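Local structure of glutamate ABC superfamily ATP binding cassette transporter, binding protein (Enterococcus faecium DO, 5EYF) at residues Ile17-Phe28 / Asn78-Met86. The protein binds glutamate as the extracellular solute-binding component of an ABC transporter and probably delivers it to the membrane permease for uptake. Numbering follows the deposited sequence.
With GLU (glutamic acid), chain E.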
ATOM      1  N   ILE B  17     -24.538  13.566   6.743  1.00 23.78           N
ATOM      2  CA  ILE B  17     -23.262  13.805   6.081  1.00 22.78           C
ATOM      3  C   ILE B  17     -23.455  13.560   4.590  1.00 21.50           C
ATOM      4  O   ILE B  17     -24.107  12.587   4.196  1.00 23.17           O
ATOM      5  CB  ILE B  17     -22.142  12.908   6.630  1.00 22.90           C
ATOM      6  CG1 ILE B  17     -21.941  13.190   8.115  1.00 25.59           C
ATOM      7  CG2 ILE B  17     -20.832  13.108   5.808  1.00 22.31           C
ATOM      8  CD1 ILE B  17     -20.951  12.261   8.724  1.00 25.96           C
ATOM      9  N   ILE B  18     -22.914  14.459   3.766  1.00 21.80           N
ATOM     10  CA  ILE B  18     -23.062  14.414   2.315  1.00 22.12           C
ATOM     11  C   ILE B  18     -21.745  13.948   1.708  1.00 20.58           C
ATOM     12  O   ILE B  18     -20.714  14.616   1.852  1.00 22.16           O
ATOM     13  CB  ILE B  18     -23.448  15.783   1.748  1.00 23.51           C
ATOM     14  CG1 ILE B  18     -24.709  16.322   2.442  1.00 25.24           C
ATOM     15  CG2 ILE B  18     -23.658  15.677   0.246  1.00 24.09           C
ATOM     16  CD1 ILE B  18     -25.132  17.668   1.950  1.00 28.55           C
ATOM     17  N   TRP B  19     -21.787  12.823   1.014  1.00 19.24           N
ATOM     18  CA  TRP B  19     -20.586  12.152   0.532  1.00 19.11           C
ATOM     19  C   TRP B  19     -20.542  12.218  -0.980  1.00 19.39           C
ATOM     20  O   TRP B  19     -21.539  11.919  -1.642  1.00 20.14           O
ATOM     21  CB  TRP B  19     -20.531  10.680   0.937  1.00 20.02           C
ATOM     22  CG  TRP B  19     -20.483  10.426   2.388  1.00 19.89           C
ATOM     23  CD1 TRP B  19     -21.542  10.329   3.232  1.00 20.46           C
ATOM     24  CD2 TRP B  19     -19.307  10.194   3.177  1.00 18.26           C
ATOM     25  NE1 TRP B  19     -21.104  10.050   4.513  1.00 20.76           N
ATOM     26  CE2 TRP B  19     -19.734   9.955   4.502  1.00 19.04           C
ATOM     27  CE3 TRP B  19     -17.941  10.152   2.890  1.00 18.08           C
ATOM     28  CZ2 TRP B  19     -18.848   9.720   5.548  1.00 20.03           C
ATOM     29  CZ3 TRP B  19     -17.053   9.874   3.920  1.00 19.05           C
ATOM     30  CH2 TRP B  19     -17.506   9.677   5.242  1.00 19.18           C
ATOM     31  N   GLY B  20     -19.389  12.610  -1.517  1.00 19.76           N
ATOM     32  CA  GLY B  20     -19.140  12.518  -2.936  1.00 19.53           C
ATOM     33  C   GLY B  20     -18.570  11.170  -3.330  1.00 19.53           C
ATOM     34  O   GLY B  20     -17.497  10.777  -2.853  1.00 20.16           O
ATOM     35  N   VAL B  21     -19.277  10.435  -4.191  1.00 19.54           N
ATOM     36  CA  VAL B  21     -18.909   9.075  -4.574  1.00 19.74           C
ATOM     37  C   VAL B  21     -18.972   8.950  -6.082  1.00 20.67           C
ATOM     38  O   VAL B  21     -19.689   9.697  -6.752  1.00 20.43           O
ATOM     39  CB  VAL B  21     -19.837   8.009  -3.919  1.00 18.99           C
ATOM     40  CG1 VAL B  21     -19.686   7.985  -2.392  1.00 19.39           C
ATOM     41  CG2 VAL B  21     -21.320   8.239  -4.320  1.00 19.32           C
ATOM     42  N   LYS B  22     -18.217   7.984  -6.612  1.00 21.08           N
ATOM     43  CA  LYS B  22     -18.373   7.622  -8.007  1.00 21.90           C
ATOM     44  C   LYS B  22     -19.740   6.995  -8.231  1.00 23.03           C
ATOM     45  O   LYS B  22     -20.307   6.351  -7.337  1.00 22.11           O
ATOM     46  CB  LYS B  22     -17.273   6.650  -8.445  1.00 21.51           C
ATOM     47  CG  LYS B  22     -15.830   7.157  -8.216  1.00 21.81           C
ATOM     48  CD  LYS B  22     -15.607   8.545  -8.794  1.00 22.28           C
ATOM     49  CE  LYS B  22     -14.120   8.944  -8.834  1.00 23.11           C
ATOM     50  NZ  LYS B  22     -13.308   8.274  -9.893  1.00 24.34           N
ATOM     51  N   TYR B  23     -20.274   7.192  -9.443  1.00 23.43           N
ATOM     52  CA  TYR B  23     -21.490   6.508  -9.866  1.00 25.25           C
ATOM     53  C   TYR B  23     -21.225   5.458 -10.933  1.00 26.43           C
ATOM     54  O   TYR B  23     -22.164   4.770 -11.357  1.00 28.74           O
ATOM     55  CB  TYR B  23     -22.546   7.500 -10.404  1.00 26.24           C
ATOM     56  CG  TYR B  23     -23.395   8.206  -9.353  1.00 28.88           C
ATOM     57  CD1 TYR B  23     -22.949   8.383  -8.048  1.00 29.74           C
ATOM     58  CD2 TYR B  23     -24.655   8.693  -9.678  1.00 29.41           C
ATOM     59  CE1 TYR B  23     -23.736   9.043  -7.087  1.00 30.61           C
ATOM     60  CE2 TYR B  23     -25.445   9.341  -8.729  1.00 31.24           C
ATOM     61  CZ  TYR B  23     -24.988   9.520  -7.447  1.00 31.77           C
ATOM     62  OH  TYR B  23     -25.811  10.174  -6.544  1.00 33.99           O
ATOM     63  N   ASP B  24     -19.977   5.314 -11.376  1.00 26.82           N
ATOM     64  CA  ASP B  24     -19.650   4.499 -12.534  1.00 27.68           C
ATOM     65  C   ASP B  24     -18.584   3.456 -12.230  1.00 26.69           C
ATOM     66  O   ASP B  24     -18.028   2.861 -13.162  1.00 27.46           O
ATOM     67  CB  ASP B  24     -19.185   5.387 -13.701  1.00 28.67           C
ATOM     68  CG  ASP B  24     -17.750   5.913 -13.504  1.00 30.20           C
ATOM     69  OD1 ASP B  24     -17.321   6.156 -12.334  1.00 29.87           O
ATOM     70  OD2 ASP B  24     -17.065   6.075 -14.536  1.00 32.00           O
ATOM     71  N   THR B  25     -18.255   3.225 -10.969  1.00 24.65           N
ATOM     72  CA  THR B  25     -17.104   2.380 -10.651  1.00 23.42           C
ATOM     73  C   THR B  25     -17.602   1.138  -9.916  1.00 24.18           C
ATOM     74  O   THR B  25     -17.819   1.179  -8.702  1.00 23.38           O
ATOM     75  CB  THR B  25     -16.104   3.160  -9.798  1.00 22.82           C
ATOM     76  OG1 THR B  25     -15.696   4.348 -10.508  1.00 21.91           O
ATOM     77  CG2 THR B  25     -14.880   2.292  -9.491  1.00 23.45           C
ATOM     78  N   ARG B  26     -17.784   0.035 -10.648  0.61 26.64           N
ATOM     79  CA  ARG B  26     -18.276  -1.188 -10.016  0.61 28.21           C
ATOM     80  C   ARG B  26     -17.329  -1.624  -8.905  0.61 27.91           C
ATOM     81  O   ARG B  26     -16.108  -1.584  -9.070  0.61 28.06           O
ATOM     82  CB  ARG B  26     -18.427  -2.324 -11.028  0.61 30.78           C
ATOM     83  CG  ARG B  26     -19.260  -3.495 -10.489  0.61 34.77           C
ATOM     84  CD  ARG B  26     -19.415  -4.659 -11.482  0.61 39.00           C
ATOM     85  NE  ARG B  26     -18.289  -5.584 -11.392  0.61 42.60           N
ATOM     86  CZ  ARG B  26     -18.236  -6.634 -10.576  0.61 44.75           C
ATOM     87  NH1 ARG B  26     -17.154  -7.398 -10.549  0.61 45.28           N
ATOM     88  NH2 ARG B  26     -19.257  -6.923  -9.784  0.61 45.55           N
ATOM     89  N   LEU B  27     -17.919  -2.057  -7.789  1.00 26.31           N
ATOM     90  CA  LEU B  27     -17.274  -2.503  -6.539  1.00 22.34           C
ATOM     91  C   LEU B  27     -17.003  -1.350  -5.580  1.00 20.33           C
ATOM     92  O   LEU B  27     -16.748  -1.596  -4.389  1.00 20.51           O
ATOM     93  CB  LEU B  27     -15.979  -3.305  -6.753  1.00 24.09           C
ATOM     94  CG  LEU B  27     -16.102  -4.506  -7.700  1.00 26.69           C
ATOM     95  CD1 LEU B  27     -14.758  -5.243  -7.820  1.00 27.52           C
ATOM     96  CD2 LEU B  27     -17.200  -5.419  -7.187  1.00 27.11           C
ATOM     97  N   PHE B  28     -17.037  -0.102  -6.068  1.00 19.79           N
ATOM     98  CA  PHE B  28     -16.749   1.046  -5.206  1.00 18.50           C
ATOM     99  C   PHE B  28     -17.908   2.025  -5.112  1.00 19.46           C
ATOM    100  O   PHE B  28     -18.355   2.331  -4.003  1.00 19.64           O
ATOM    101  CB  PHE B  28     -15.475   1.764  -5.662  1.00 18.34           C
ATOM    102  CG  PHE B  28     -14.245   0.979  -5.381  1.00 19.17           C
ATOM    103  CD1 PHE B  28     -13.659   1.022  -4.116  1.00 19.71           C
ATOM    104  CD2 PHE B  28     -13.715   0.144  -6.348  1.00 20.26           C
ATOM    105  CE1 PHE B  28     -12.515   0.271  -3.844  1.00 19.44           C
ATOM    106  CE2 PHE B  28     -12.577  -0.607  -6.082  1.00 19.24           C
ATOM    107  CZ  PHE B  28     -11.982  -0.531  -4.813  1.00 20.73           C
ATOM    108  N   ASN B  78     -20.157  21.550  -1.811  1.00 25.97           N
ATOM    109  CA  ASN B  78     -21.299  20.771  -2.289  1.00 26.97           C
ATOM    110  C   ASN B  78     -21.399  19.439  -1.576  1.00 25.11           C
ATOM    111  O   ASN B  78     -22.488  18.854  -1.495  1.00 25.60           O
ATOM    112  CB  ASN B  78     -21.202  20.487  -3.791  1.00 27.82           C
ATOM    113  CG  ASN B  78     -21.224  21.727  -4.627  1.00 29.68           C
ATOM    114  OD1 ASN B  78     -20.519  22.695  -4.341  1.00 30.51           O
ATOM    115  ND2 ASN B  78     -22.022  21.698  -5.698  1.00 29.45           N
ATOM    116  N   ILE B  79     -20.257  18.908  -1.144  1.00 23.03           N
ATOM    117  CA  ILE B  79     -20.167  17.652  -0.424  1.00 22.00           C
ATOM    118  C   ILE B  79     -19.254  17.899   0.768  1.00 21.56           C
ATOM    119  O   ILE B  79     -18.454  18.836   0.770  1.00 22.52           O
ATOM    120  CB  ILE B  79     -19.607  16.519  -1.307  1.00 21.67           C
ATOM    121  CG1 ILE B  79     -18.269  16.954  -1.897  1.00 21.63           C
ATOM    122  CG2 ILE B  79     -20.586  16.188  -2.409  1.00 23.54           C
ATOM    123  CD1 ILE B  79     -17.608  15.915  -2.785  1.00 21.52           C
ATOM    124  N   ASP B  80     -19.393  17.046   1.793  1.00 20.67           N
ATOM    125  CA  ASP B  80     -18.590  17.139   3.010  1.00 19.68           C
ATOM    126  C   ASP B  80     -17.301  16.341   2.908  1.00 19.65           C
ATOM    127  O   ASP B  80     -16.319  16.640   3.607  1.00 20.67           O
ATOM    128  CB  ASP B  80     -19.396  16.625   4.220  1.00 19.71           C
ATOM    129  CG  ASP B  80     -20.680  17.416   4.449  1.00 22.51           C
ATOM    130  OD1 ASP B  80     -20.694  18.657   4.186  1.00 23.66           O
ATOM    131  OD2 ASP B  80     -21.676  16.773   4.881  1.00 23.37           O
ATOM    132  N   ALA B  81     -17.299  15.299   2.088  1.00 18.82           N
ATOM    133  CA  ALA B  81     -16.135  14.427   1.984  1.00 17.85           C
ATOM    134  C   ALA B  81     -16.198  13.715   0.646  1.00 18.39           C
ATOM    135  O   ALA B  81     -17.297  13.460   0.123  1.00 19.59           O
ATOM    136  CB  ALA B  81     -16.106  13.403   3.145  1.00 18.79           C
ATOM    137  N   ILE B  82     -15.013  13.394   0.103  1.00 18.25           N
ATOM    138  CA  ILE B  82     -14.878  12.557  -1.086  1.00 16.87           C
ATOM    139  C   ILE B  82     -14.493  11.158  -0.653  1.00 16.47           C
ATOM    140  O   ILE B  82     -13.458  10.969   0.002  1.00 17.56           O
ATOM    141  CB  ILE B  82     -13.807  13.072  -2.054  1.00 17.51           C
ATOM    142  CG1 ILE B  82     -14.059  14.504  -2.512  1.00 17.60           C
ATOM    143  CG2 ILE B  82     -13.726  12.133  -3.250  1.00 17.34           C
ATOM    144  CD1 ILE B  82     -12.787  15.107  -3.186  1.00 18.31           C
ATOM    145  N   ILE B  83     -15.306  10.167  -1.000  1.00 16.79           N
ATOM    146  CA  ILE B  83     -14.873   8.776  -0.884  1.00 15.41           C
ATOM    147  C   ILE B  83     -15.136   8.148  -2.251  1.00 16.81           C
ATOM    148  O   ILE B  83     -16.255   7.743  -2.578  1.00 16.86           O
ATOM    149  CB  ILE B  83     -15.528   8.019   0.293  1.00 15.46           C
ATOM    150  CG1 ILE B  83     -14.824   6.675   0.497  1.00 15.53           C
ATOM    151  CG2 ILE B  83     -17.056   7.874   0.206  1.00 15.90           C
ATOM    152  CD1 ILE B  83     -15.283   5.996   1.796  1.00 17.46           C
ATOM    153  N   ALA B  84     -14.100   8.102  -3.080  1.00 16.13           N
ATOM    154  CA  ALA B  84     -14.302   7.875  -4.509  1.00 16.79           C
ATOM    155  C   ALA B  84     -12.982   7.422  -5.114  1.00 17.28           C
ATOM    156  O   ALA B  84     -12.370   8.164  -5.881  1.00 19.35           O
ATOM    157  CB  ALA B  84     -14.816   9.152  -5.223  1.00 17.10           C
ATOM    158  N   THR B  85     -12.521   6.230  -4.720  1.00 17.08           N
ATOM    159  CA  THR B  85     -11.276   5.601  -5.213  1.00 16.07           C
ATOM    160  C   THR B  85     -10.141   6.614  -5.357  1.00 16.83           C
ATOM    161  O   THR B  85      -9.437   6.655  -6.367  1.00 17.57           O
ATOM    162  CB  THR B  85     -11.506   4.855  -6.545  1.00 17.40           C
ATOM    163  OG1 THR B  85     -11.916   5.767  -7.595  1.00 18.14           O
ATOM    164  CG2 THR B  85     -12.581   3.792  -6.371  1.00 17.08           C
HETATM  165  N   MSE B  86      -9.946   7.425  -4.324  1.00 15.79           N
HETATM  166  CA  MSE B  86      -9.035   8.570  -4.431  1.00 15.84           C
HETATM  167  C   MSE B  86      -7.699   8.353  -3.745  1.00 16.45           C
HETATM  168  O   MSE B  86      -7.641   8.234  -2.527  1.00 15.91           O
HETATM  169  CB  MSE B  86      -9.678   9.808  -3.831  1.00 16.84           C
HETATM  170  CG  MSE B  86      -8.895  11.085  -4.171  1.00 18.59           C
HETATM  171 SE   MSE B  86      -9.988  12.586  -3.582  0.76 23.72          SE
HETATM  172  CE  MSE B  86      -8.761  14.025  -3.980  1.00 21.96           C
TER
HETATM  173  N   GLU E 301      -6.987   6.057  -7.513  1.00 19.56           N
HETATM  174  CA  GLU E 301      -6.529   6.812  -8.690  1.00 20.28           C
HETATM  175  C   GLU E 301      -6.651   8.309  -8.441  1.00 21.40           C
HETATM  176  O   GLU E 301      -7.116   8.745  -7.380  1.00 19.80           O
HETATM  177  CB  GLU E 301      -7.302   6.411  -9.962  1.00 21.92           C
HETATM  178  CG  GLU E 301      -8.819   6.330  -9.795  1.00 22.94           C
HETATM  179  CD  GLU E 301      -9.518   7.682  -9.682  1.00 24.08           C
HETATM  180  OE1 GLU E 301     -10.575   7.723  -9.044  1.00 23.07           O
HETATM  181  OE2 GLU E 301      -9.075   8.684 -10.290  1.00 25.23           O
HETATM  182  OXT GLU E 301      -6.263   9.128  -9.298  1.00 25.38           O
HETATM  183  O   HOH W   1     -17.036   6.008  -4.770  1.00 17.14           O
HETATM  184  O   HOH W   2     -13.200   5.447  -9.865  1.00 19.17           O
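Gly20 packs against Ile79, Ala81 and Ile83 in the tight part of this contact. Its N donates to Ala81 O at 2.8 Å in a nearly straight bond, and its O accepts from Ile83 N. Ile79 CD1 lies 3.7 Å from Gly20 CA, over the backbone where there is no side chain. On the other face of the sheet, Ile83 CG2 and Ala81 CB meet the Trp19 ring obliquely, the former 3.6 Å from CE3. Trp19 NE1 is hydrogen-bonded to Thr50 OG1 of helix 41-54. At the start of the pairing, away from the ligand, Asp80 grips Ile18 with two hydrogen bonds. Its N donates to Ile18 O, while its OD2 accepts from Ile18 N at 2.9 Å from above the carboxylate plane. OD1 forms a salt bridge with Arg10. Strands 16-21 and 81-82 pair in parallel here, 16-21 being the central strand of a three-stranded sheet in this family 3 solute-binding fold. Beyond Val21 the two chains diverge, and bound waters bridge the looser, still buried pocket end. One water joins Lys22 N to Ile83 O. Lys22, bent at chi2 (-51°) and chi4 (74°), runs along Ala84 CB and brings NZ 2.9 Å from OE1 of the bound glutamate. Thr85 OG1 donates to the same OE1, and Thr85 O accepts from the ligand N at 2.8 Å. A second water links Lys22 NZ, Thr25 OG1 and Thr85 OG1. Thr85 CG2 lies over one face of the Phe28 ring in a CH-pi contact, 3.8 Å from the centroid.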